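Local coordinates for tudor domain-containing protein 1 (Mus musculus, PDB 4B9W) that serves as a scaffold in piRNA-guided transposon silencing during spermatogenesis, its extended Tudor domains binding Piwi proteins through methylated arginines, at residues A[133-147]-A[187-200]. Sequence-based numbering, arbitrary orientation.
Sequences LVDIQPPNKHWTKEA and ISDVLIREQLVLRC
Ile136-Gln137 and Leu198-Arg199 pair as a two-stranded antiparallel sheet that fastens the C-terminal end of the chain in this extended Tudor domain, the third of TDRD1, to the loop before helix 145-155. Gln137 and Leu198 form the hydrogen-bonded pair: Leu198 N meets Gln137 O nearly along the C=O axis at 2.8 Å, and Gln137 N returns the bond to Leu198 O in the carbonyl plane. Beyond the non-hydrogen-bonded pair Ile136-Arg199, Cys200 N bonds Asp135 O at 2.9 Å but stands 71° out of that carbonyl plane, so this bond approaches its acceptor from above. The Gln137 side chain adds a fourth bond, NE2 to Arg199 O at 2.8 Å, with the acceptor 14° out of its amide plane. Its chi1 of 62° sets CG between the backbone N and carbonyl carbon, and the chain, extended beyond CG, reaches across the partner strand to Arg199 O. With an alanine here, Arg199 O would probably lose this amide donor and Leu198 CB the packing of Gln137 CG.

On the apolar side, Val197 works with both methyls. CG2 lies 3.7 Å from Ile136 CG2, which also touches Ile192 CD1 and so ties the strand to helix 187-193; CG1 meets the Trp143 ring in plane, at its CZ3 edge, while Pro138 CD lies over one face, offset toward the rim. Trp143 also packs on the backbone of the bound peptide, so the Trp143 end of the contact borders the ligand. Helix 187-193 closes with a Schellman motif at Gln195, and Leu191 O accepts from both Leu196 N and Val197 N. At the start of helix 145-155, Thr144 OG1 caps Ala147 N, and the Leu196 and Glu146 side chains cross at about a right angle, Leu196 CD2 lying 3.7 Å from Glu146 CD.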
ATOM      1  N   LEU A 133       9.888   4.372  13.794  1.00 13.69           N
ATOM      2  CA  LEU A 133      10.904   4.501  14.836  1.00 14.30           C
ATOM      3  C   LEU A 133      12.272   4.420  14.174  1.00 14.79           C
ATOM      4  O   LEU A 133      12.471   3.631  13.274  1.00 14.34           O
ATOM      5  CB  LEU A 133      10.788   3.385  15.883  1.00 14.87           C
ATOM      6  CG  LEU A 133       9.549   3.389  16.797  1.00 15.07           C
ATOM      7  CD1 LEU A 133       9.650   2.231  17.780  1.00 14.62           C
ATOM      8  CD2 LEU A 133       9.401   4.702  17.529  1.00 14.63           C
ATOM      9  N   VAL A 134      13.216   5.246  14.603  1.00 15.76           N
ATOM     10  CA  VAL A 134      14.545   5.170  14.011  1.00 16.46           C
ATOM     11  C   VAL A 134      15.386   4.111  14.726  1.00 16.62           C
ATOM     12  O   VAL A 134      15.074   3.692  15.847  1.00 17.09           O
ATOM     13  CB  VAL A 134      15.267   6.522  14.004  1.00 16.22           C
ATOM     14  CG1 VAL A 134      14.512   7.502  13.114  1.00 16.10           C
ATOM     15  CG2 VAL A 134      15.452   7.042  15.424  1.00 15.51           C
ATOM     16  N   ASP A 135      16.433   3.684  14.039  1.00 18.17           N
ATOM     17  CA  ASP A 135      17.510   2.857  14.604  1.00 18.31           C
ATOM     18  C   ASP A 135      17.087   1.407  14.928  1.00 17.87           C
ATOM     19  O   ASP A 135      17.768   0.721  15.703  1.00 17.39           O
ATOM     20  CB  ASP A 135      18.158   3.512  15.849  1.00 19.57           C
ATOM     21  CG  ASP A 135      18.779   4.901  15.566  1.00 20.19           C
ATOM     22  OD1 ASP A 135      18.993   5.273  14.390  1.00 21.25           O
ATOM     23  OD2 ASP A 135      19.045   5.614  16.554  1.00 20.50           O
ATOM     24  N   ILE A 136      16.013   0.938  14.291  1.00 17.30           N
ATOM     25  CA  ILE A 136      15.600  -0.478  14.362  1.00 17.46           C
ATOM     26  C   ILE A 136      15.155  -1.059  13.010  1.00 17.90           C
ATOM     27  O   ILE A 136      14.867  -0.338  12.073  1.00 18.66           O
ATOM     28  CB  ILE A 136      14.460  -0.684  15.375  1.00 17.03           C
ATOM     29  CG1 ILE A 136      13.230   0.158  14.976  1.00 16.88           C
ATOM     30  CG2 ILE A 136      14.927  -0.349  16.789  1.00 15.70           C
ATOM     31  CD1 ILE A 136      11.933  -0.358  15.538  1.00 16.58           C
ATOM     32  N   GLN A 137      15.111  -2.382  12.939  1.00 19.29           N
ATOM     33  CA  GLN A 137      14.714  -3.118  11.736  1.00 20.16           C
ATOM     34  C   GLN A 137      14.148  -4.487  12.168  1.00 20.54           C
ATOM     35  O   GLN A 137      14.478  -4.973  13.251  1.00 20.81           O
ATOM     36  CB  GLN A 137      15.937  -3.308  10.813  1.00 20.31           C
ATOM     37  CG  GLN A 137      17.074  -4.138  11.433  1.00 19.92           C
ATOM     38  CD  GLN A 137      18.284  -4.249  10.521  1.00 20.80           C
ATOM     39  OE1 GLN A 137      18.140  -4.401   9.310  1.00 20.21           O
ATOM     40  NE2 GLN A 137      19.484  -4.156  11.096  1.00 21.37           N
ATOM     41  N   PRO A 138      13.287  -5.106  11.340  1.00 21.52           N
ATOM     42  CA  PRO A 138      12.765  -6.440  11.693  1.00 22.33           C
ATOM     43  C   PRO A 138      13.867  -7.502  11.726  1.00 22.55           C
ATOM     44  O   PRO A 138      14.824  -7.392  10.977  1.00 21.71           O
ATOM     45  CB  PRO A 138      11.768  -6.750  10.567  1.00 22.83           C
ATOM     46  CG  PRO A 138      12.020  -5.744   9.487  1.00 22.57           C
ATOM     47  CD  PRO A 138      12.670  -4.558  10.115  1.00 21.80           C
ATOM     48  N   PRO A 139      13.760  -8.499  12.617  1.00 24.70           N
ATOM     49  CA  PRO A 139      14.790  -9.558  12.660  1.00 27.01           C
ATOM     50  C   PRO A 139      14.964 -10.272  11.325  1.00 28.73           C
ATOM     51  O   PRO A 139      16.087 -10.491  10.892  1.00 31.03           O
ATOM     52  CB  PRO A 139      14.268 -10.522  13.725  1.00 26.38           C
ATOM     53  CG  PRO A 139      13.409  -9.683  14.608  1.00 25.77           C
ATOM     54  CD  PRO A 139      12.802  -8.619  13.731  1.00 25.04           C
ATOM     55  N   ASN A 140      13.859 -10.622  10.676  1.00 32.02           N
ATOM     56  CA  ASN A 140      13.920 -11.121   9.312  1.00 33.99           C
ATOM     57  C   ASN A 140      13.501  -9.962   8.407  1.00 34.90           C
ATOM     58  O   ASN A 140      14.090  -8.888   8.516  1.00 40.91           O
ATOM     59  CB  ASN A 140      13.120 -12.413   9.153  1.00 35.62           C
ATOM     60  CG  ASN A 140      13.966 -13.546   8.583  1.00 37.42           C
ATOM     61  OD1 ASN A 140      13.731 -14.014   7.471  1.00 38.81           O
ATOM     62  ND2 ASN A 140      14.976 -13.969   9.336  1.00 36.38           N
ATOM     63  N   LYS A 141      12.508 -10.107   7.546  1.00 32.67           N
ATOM     64  CA  LYS A 141      12.219  -9.012   6.607  1.00 32.41           C
ATOM     65  C   LYS A 141      10.875  -8.332   6.860  1.00 29.31           C
ATOM     66  O   LYS A 141      10.472  -7.452   6.114  1.00 28.46           O
ATOM     67  CB  LYS A 141      12.309  -9.512   5.155  1.00 35.20           C
ATOM     68  CG  LYS A 141      12.097 -11.006   4.997  1.00 37.58           C
ATOM     69  CD  LYS A 141      12.120 -11.436   3.535  1.00 39.90           C
ATOM     70  CE  LYS A 141      11.638 -12.878   3.400  1.00 40.12           C
ATOM     71  NZ  LYS A 141      10.262 -13.024   3.960  1.00 40.35           N
ATOM     72  N   HIS A 142      10.186  -8.732   7.916  1.00 26.45           N
ATOM     73  CA  HIS A 142       8.820  -8.293   8.128  1.00 24.23           C
ATOM     74  C   HIS A 142       8.641  -8.072   9.581  1.00 20.55           C
ATOM     75  O   HIS A 142       9.144  -8.837  10.389  1.00 17.40           O
ATOM     76  CB  HIS A 142       7.832  -9.364   7.652  1.00 25.79           C
ATOM     77  CG  HIS A 142       7.876  -9.631   6.161  1.00 27.83           C
ATOM     78  ND1 HIS A 142       7.395  -8.758   5.251  1.00 29.30           N
ATOM     79  CD2 HIS A 142       8.363 -10.725   5.440  1.00 29.15           C
ATOM     80  CE1 HIS A 142       7.562  -9.262   4.010  1.00 30.54           C
ATOM     81  NE2 HIS A 142       8.155 -10.466   4.125  1.00 30.53           N
ATOM     82  N   TRP A 143       7.926  -7.006   9.917  1.00 18.53           N
ATOM     83  CA  TRP A 143       7.519  -6.754  11.295  1.00 17.92           C
ATOM     84  C   TRP A 143       6.575  -7.827  11.784  1.00 16.94           C
ATOM     85  O   TRP A 143       5.521  -8.046  11.182  1.00 17.96           O
ATOM     86  CB  TRP A 143       6.833  -5.395  11.391  1.00 16.66           C
ATOM     87  CG  TRP A 143       7.705  -4.254  10.962  1.00 16.02           C
ATOM     88  CD1 TRP A 143       7.579  -3.475   9.815  1.00 15.43           C
ATOM     89  CD2 TRP A 143       8.884  -3.714  11.660  1.00 15.42           C
ATOM     90  NE1 TRP A 143       8.557  -2.516   9.766  1.00 15.27           N
ATOM     91  CE2 TRP A 143       9.367  -2.600  10.844  1.00 15.73           C
ATOM     92  CE3 TRP A 143       9.551  -4.024  12.835  1.00 15.04           C
ATOM     93  CZ2 TRP A 143      10.479  -1.850  11.210  1.00 15.72           C
ATOM     94  CZ3 TRP A 143      10.659  -3.262  13.189  1.00 15.20           C
ATOM     95  CH2 TRP A 143      11.112  -2.202  12.393  1.00 15.44           C
ATOM     96  N   THR A 144       6.933  -8.513  12.864  1.00 16.41           N
ATOM     97  CA  THR A 144       6.060  -9.542  13.439  1.00 15.96           C
ATOM     98  C   THR A 144       4.865  -8.905  14.161  1.00 16.01           C
ATOM     99  O   THR A 144       4.957  -7.753  14.584  1.00 15.51           O
ATOM    100  CB  THR A 144       6.827 -10.426  14.438  1.00 15.87           C
ATOM    101  OG1 THR A 144       7.370  -9.607  15.486  1.00 15.45           O
ATOM    102  CG2 THR A 144       7.952 -11.200  13.731  1.00 14.96           C
ATOM    103  N   LYS A 145       3.749  -9.646  14.262  1.00 15.83           N
ATOM    104  CA  LYS A 145       2.603  -9.269  15.108  1.00 15.94           C
ATOM    105  C   LYS A 145       3.040  -8.983  16.542  1.00 15.76           C
ATOM    106  O   LYS A 145       2.582  -8.029  17.168  1.00 15.28           O
ATOM    107  CB  LYS A 145       1.573 -10.401  15.181  1.00 16.53           C
ATOM    108  CG  LYS A 145       0.725 -10.616  13.956  1.00 16.41           C
ATOM    109  CD  LYS A 145      -0.351 -11.672  14.221  1.00 16.49           C
ATOM    110  CE  LYS A 145       0.202 -13.088  14.259  1.00 16.70           C
ATOM    111  NZ  LYS A 145      -0.884 -14.101  14.289  1.00 16.57           N
ATOM    112  N   GLU A 146       3.907  -9.843  17.060  1.00 16.01           N
ATOM    113  CA  GLU A 146       4.477  -9.696  18.421  1.00 16.01           C
ATOM    114  C   GLU A 146       5.214  -8.377  18.594  1.00 14.35           C
ATOM    115  O   GLU A 146       4.996  -7.681  19.575  1.00 12.95           O
ATOM    116  CB  GLU A 146       5.432 -10.880  18.763  1.00 17.65           C
ATOM    117  CG  GLU A 146       5.574 -11.189  20.260  1.00 18.97           C
ATOM    118  CD  GLU A 146       6.702 -12.184  20.586  1.00 21.00           C
ATOM    119  OE1 GLU A 146       7.289 -12.779  19.656  1.00 22.09           O
ATOM    120  OE2 GLU A 146       7.020 -12.373  21.788  1.00 23.01           O
ATOM    121  N   ALA A 147       6.088  -8.029  17.640  1.00 13.35           N
ATOM    122  CA  ALA A 147       6.812  -6.742  17.698  1.00 12.10           C
ATOM    123  C   ALA A 147       5.813  -5.589  17.624  1.00 11.45           C
ATOM    124  O   ALA A 147       5.899  -4.601  18.369  1.00 10.79           O
ATOM    125  CB  ALA A 147       7.842  -6.640  16.588  1.00 11.53           C
ATOM    126  N   ILE A 187      11.095   3.918  23.545  1.00 13.65           N
ATOM    127  CA  ILE A 187      10.308   2.780  23.124  1.00 13.26           C
ATOM    128  C   ILE A 187      11.183   1.762  22.364  1.00 13.91           C
ATOM    129  O   ILE A 187      11.122   0.547  22.632  1.00 13.22           O
ATOM    130  CB  ILE A 187       9.069   3.233  22.319  1.00 13.21           C
ATOM    131  CG1 ILE A 187       8.230   4.281  23.102  1.00 12.77           C
ATOM    132  CG2 ILE A 187       8.226   2.030  21.924  1.00 13.20           C
ATOM    133  CD1 ILE A 187       7.901   3.918  24.533  1.00 12.24           C
ATOM    134  N   SER A 188      12.050   2.248  21.476  1.00 14.91           N
ATOM    135  CA  SER A 188      13.012   1.368  20.770  1.00 15.58           C
ATOM    136  C   SER A 188      13.840   0.469  21.721  1.00 16.33           C
ATOM    137  O   SER A 188      14.031  -0.722  21.451  1.00 15.90           O
ATOM    138  CB  SER A 188      13.945   2.193  19.863  1.00 15.90           C
ATOM    139  OG  SER A 188      14.833   3.023  20.617  1.00 16.34           O
ATOM    140  N   ASP A 189      14.312   1.035  22.832  1.00 16.88           N
ATOM    141  CA  ASP A 189      15.016   0.259  23.850  1.00 18.06           C
ATOM    142  C   ASP A 189      14.237  -0.956  24.233  1.00 17.85           C
ATOM    143  O   ASP A 189      14.783  -2.052  24.306  1.00 18.91           O
ATOM    144  CB  ASP A 189      15.262   1.063  25.141  1.00 19.01           C
ATOM    145  CG  ASP A 189      16.119   0.287  26.161  1.00 19.84           C
ATOM    146  OD1 ASP A 189      17.316   0.047  25.890  1.00 19.55           O
ATOM    147  OD2 ASP A 189      15.588  -0.105  27.229  1.00 21.78           O
ATOM    148  N   VAL A 190      12.955  -0.741  24.510  1.00 17.95           N
ATOM    149  CA  VAL A 190      12.048  -1.809  24.899  1.00 17.77           C
ATOM    150  C   VAL A 190      12.052  -2.902  23.861  1.00 17.56           C
ATOM    151  O   VAL A 190      12.285  -4.069  24.195  1.00 16.97           O
ATOM    152  CB  VAL A 190      10.607  -1.293  25.070  1.00 18.34           C
ATOM    153  CG1 VAL A 190       9.673  -2.421  25.458  1.00 17.44           C
ATOM    154  CG2 VAL A 190      10.565  -0.143  26.089  1.00 18.36           C
ATOM    155  N   LEU A 191      11.805  -2.531  22.600  1.00 17.37           N
ATOM    156  CA  LEU A 191      11.728  -3.507  21.501  1.00 17.13           C
ATOM    157  C   LEU A 191      13.056  -4.231  21.221  1.00 18.44           C
ATOM    158  O   LEU A 191      13.059  -5.407  20.839  1.00 19.19           O
ATOM    159  CB  LEU A 191      11.233  -2.829  20.218  1.00 16.73           C
ATOM    160  CG  LEU A 191       9.837  -2.176  20.236  1.00 16.49           C
ATOM    161  CD1 LEU A 191       9.430  -1.748  18.824  1.00 17.06           C
ATOM    162  CD2 LEU A 191       8.779  -3.081  20.842  1.00 15.97           C
ATOM    163  N   ILE A 192      14.179  -3.529  21.387  1.00 19.43           N
ATOM    164  CA  ILE A 192      15.491  -4.147  21.173  1.00 20.69           C
ATOM    165  C   ILE A 192      15.790  -5.111  22.316  1.00 21.69           C
ATOM    166  O   ILE A 192      16.105  -6.267  22.088  1.00 19.98           O
ATOM    167  CB  ILE A 192      16.622  -3.106  21.056  1.00 20.61           C
ATOM    168  CG1 ILE A 192      16.369  -2.180  19.858  1.00 20.67           C
ATOM    169  CG2 ILE A 192      17.976  -3.817  20.926  1.00 21.12           C
ATOM    170  CD1 ILE A 192      17.129  -0.884  19.895  1.00 19.88           C
ATOM    171  N   ARG A 193      15.666  -4.611  23.546  1.00 24.75           N
ATOM    172  CA  ARG A 193      15.917  -5.399  24.750  1.00 27.72           C
ATOM    173  C   ARG A 193      15.130  -6.707  24.726  1.00 27.56           C
ATOM    174  O   ARG A 193      15.653  -7.758  25.086  1.00 25.34           O
ATOM    175  CB  ARG A 193      15.538  -4.602  26.011  1.00 30.21           C
ATOM    176  CG  ARG A 193      16.431  -4.888  27.193  1.00 34.11           C
ATOM    177  CD  ARG A 193      15.721  -4.737  28.537  1.00 38.35           C
ATOM    178  NE  ARG A 193      16.309  -5.622  29.557  1.00 41.03           N
ATOM    179  CZ  ARG A 193      15.932  -5.683  30.838  1.00 44.62           C
ATOM    180  NH1 ARG A 193      14.957  -4.907  31.306  1.00 45.39           N
ATOM    181  NH2 ARG A 193      16.540  -6.527  31.665  1.00 46.14           N
ATOM    182  N   GLU A 194      13.870  -6.629  24.298  1.00 27.08           N
ATOM    183  CA  GLU A 194      12.972  -7.782  24.307  1.00 27.85           C
ATOM    184  C   GLU A 194      13.186  -8.715  23.113  1.00 27.18           C
ATOM    185  O   GLU A 194      12.454  -9.688  22.963  1.00 28.64           O
ATOM    186  CB  GLU A 194      11.524  -7.318  24.289  1.00 29.33           C
ATOM    187  CG  GLU A 194      11.163  -6.325  25.384  1.00 31.77           C
ATOM    188  CD  GLU A 194      10.224  -6.880  26.414  1.00 32.56           C
ATOM    189  OE1 GLU A 194      10.328  -8.089  26.707  1.00 36.02           O
ATOM    190  OE2 GLU A 194       9.400  -6.102  26.926  1.00 32.62           O
ATOM    191  N   GLN A 195      14.161  -8.411  22.260  1.00 25.52           N
ATOM    192  CA  GLN A 195      14.536  -9.271  21.127  1.00 26.09           C
ATOM    193  C   GLN A 195      13.496  -9.266  19.997  1.00 23.09           C
ATOM    194  O   GLN A 195      13.552 -10.106  19.108  1.00 22.01           O
ATOM    195  CB  GLN A 195      14.785 -10.722  21.580  1.00 28.47           C
ATOM    196  CG  GLN A 195      15.496 -10.902  22.913  1.00 31.22           C
ATOM    197  CD  GLN A 195      16.994 -10.862  22.771  1.00 33.77           C
ATOM    198  OE1 GLN A 195      17.634  -9.913  23.214  1.00 38.38           O
ATOM    199  NE2 GLN A 195      17.564 -11.888  22.136  1.00 32.73           N
ATOM    200  N   LEU A 196      12.582  -8.301  20.017  1.00 20.81           N
ATOM    201  CA  LEU A 196      11.497  -8.234  19.052  1.00 19.61           C
ATOM    202  C   LEU A 196      11.912  -7.516  17.770  1.00 19.93           C
ATOM    203  O   LEU A 196      11.265  -7.677  16.727  1.00 19.91           O
ATOM    204  CB  LEU A 196      10.303  -7.523  19.654  1.00 18.69           C
ATOM    205  CG  LEU A 196       9.782  -8.123  20.952  1.00 17.97           C
ATOM    206  CD1 LEU A 196       8.605  -7.312  21.448  1.00 16.58           C
ATOM    207  CD2 LEU A 196       9.401  -9.591  20.756  1.00 18.69           C
ATOM    208  N   VAL A 197      12.974  -6.716  17.850  1.00 19.44           N
ATOM    209  CA  VAL A 197      13.508  -6.004  16.677  1.00 18.75           C
ATOM    210  C   VAL A 197      15.031  -5.922  16.786  1.00 18.80           C
ATOM    211  O   VAL A 197      15.601  -6.173  17.842  1.00 20.01           O
ATOM    212  CB  VAL A 197      12.905  -4.594  16.517  1.00 17.97           C
ATOM    213  CG1 VAL A 197      11.381  -4.628  16.573  1.00 17.46           C
ATOM    214  CG2 VAL A 197      13.457  -3.655  17.572  1.00 17.27           C
ATOM    215  N   LEU A 198      15.686  -5.592  15.690  1.00 19.36           N
ATOM    216  CA  LEU A 198      17.138  -5.546  15.657  1.00 19.84           C
ATOM    217  C   LEU A 198      17.587  -4.113  15.522  1.00 18.87           C
ATOM    218  O   LEU A 198      16.893  -3.324  14.892  1.00 18.65           O
ATOM    219  CB  LEU A 198      17.694  -6.357  14.483  1.00 20.45           C
ATOM    220  CG  LEU A 198      17.810  -7.868  14.652  1.00 21.27           C
ATOM    221  CD1 LEU A 198      18.641  -8.398  13.499  1.00 20.32           C
ATOM    222  CD2 LEU A 198      18.426  -8.226  16.001  1.00 21.94           C
ATOM    223  N   ARG A 199      18.751  -3.804  16.101  1.00 18.48           N
ATOM    224  CA  ARG A 199      19.415  -2.513  15.904  1.00 19.61           C
ATOM    225  C   ARG A 199      19.600  -2.229  14.424  1.00 19.45           C
ATOM    226  O   ARG A 199      19.822  -3.131  13.635  1.00 19.10           O
ATOM    227  CB  ARG A 199      20.807  -2.479  16.561  1.00 19.63           C
ATOM    228  CG  ARG A 199      20.826  -2.546  18.073  1.00 19.62           C
ATOM    229  CD  ARG A 199      22.238  -2.287  18.609  1.00 20.20           C
ATOM    230  NE  ARG A 199      22.665  -0.893  18.422  1.00 21.05           N
ATOM    231  CZ  ARG A 199      22.572   0.099  19.312  1.00 21.18           C
ATOM    232  NH1 ARG A 199      22.057  -0.094  20.507  1.00 22.05           N
ATOM    233  NH2 ARG A 199      22.992   1.322  18.987  1.00 22.79           N
ATOM    234  N   CYS A 200      19.539  -0.961  14.060  1.00 21.59           N
ATOM    235  CA  CYS A 200      19.773  -0.564  12.678  1.00 23.75           C
ATOM    236  C   CYS A 200      20.590   0.717  12.616  1.00 25.21           C
ATOM    237  O   CYS A 200      20.401   1.620  13.424  1.00 26.18           O
ATOM    238  CB  CYS A 200      18.458  -0.384  11.928  1.00 23.74           C
ATOM    239  SG  CYS A 200      18.765  -0.116  10.172  1.00 25.40           S
TER
HETATM  240  O   HOH W   1      14.152   5.104  18.136  1.00 24.72           O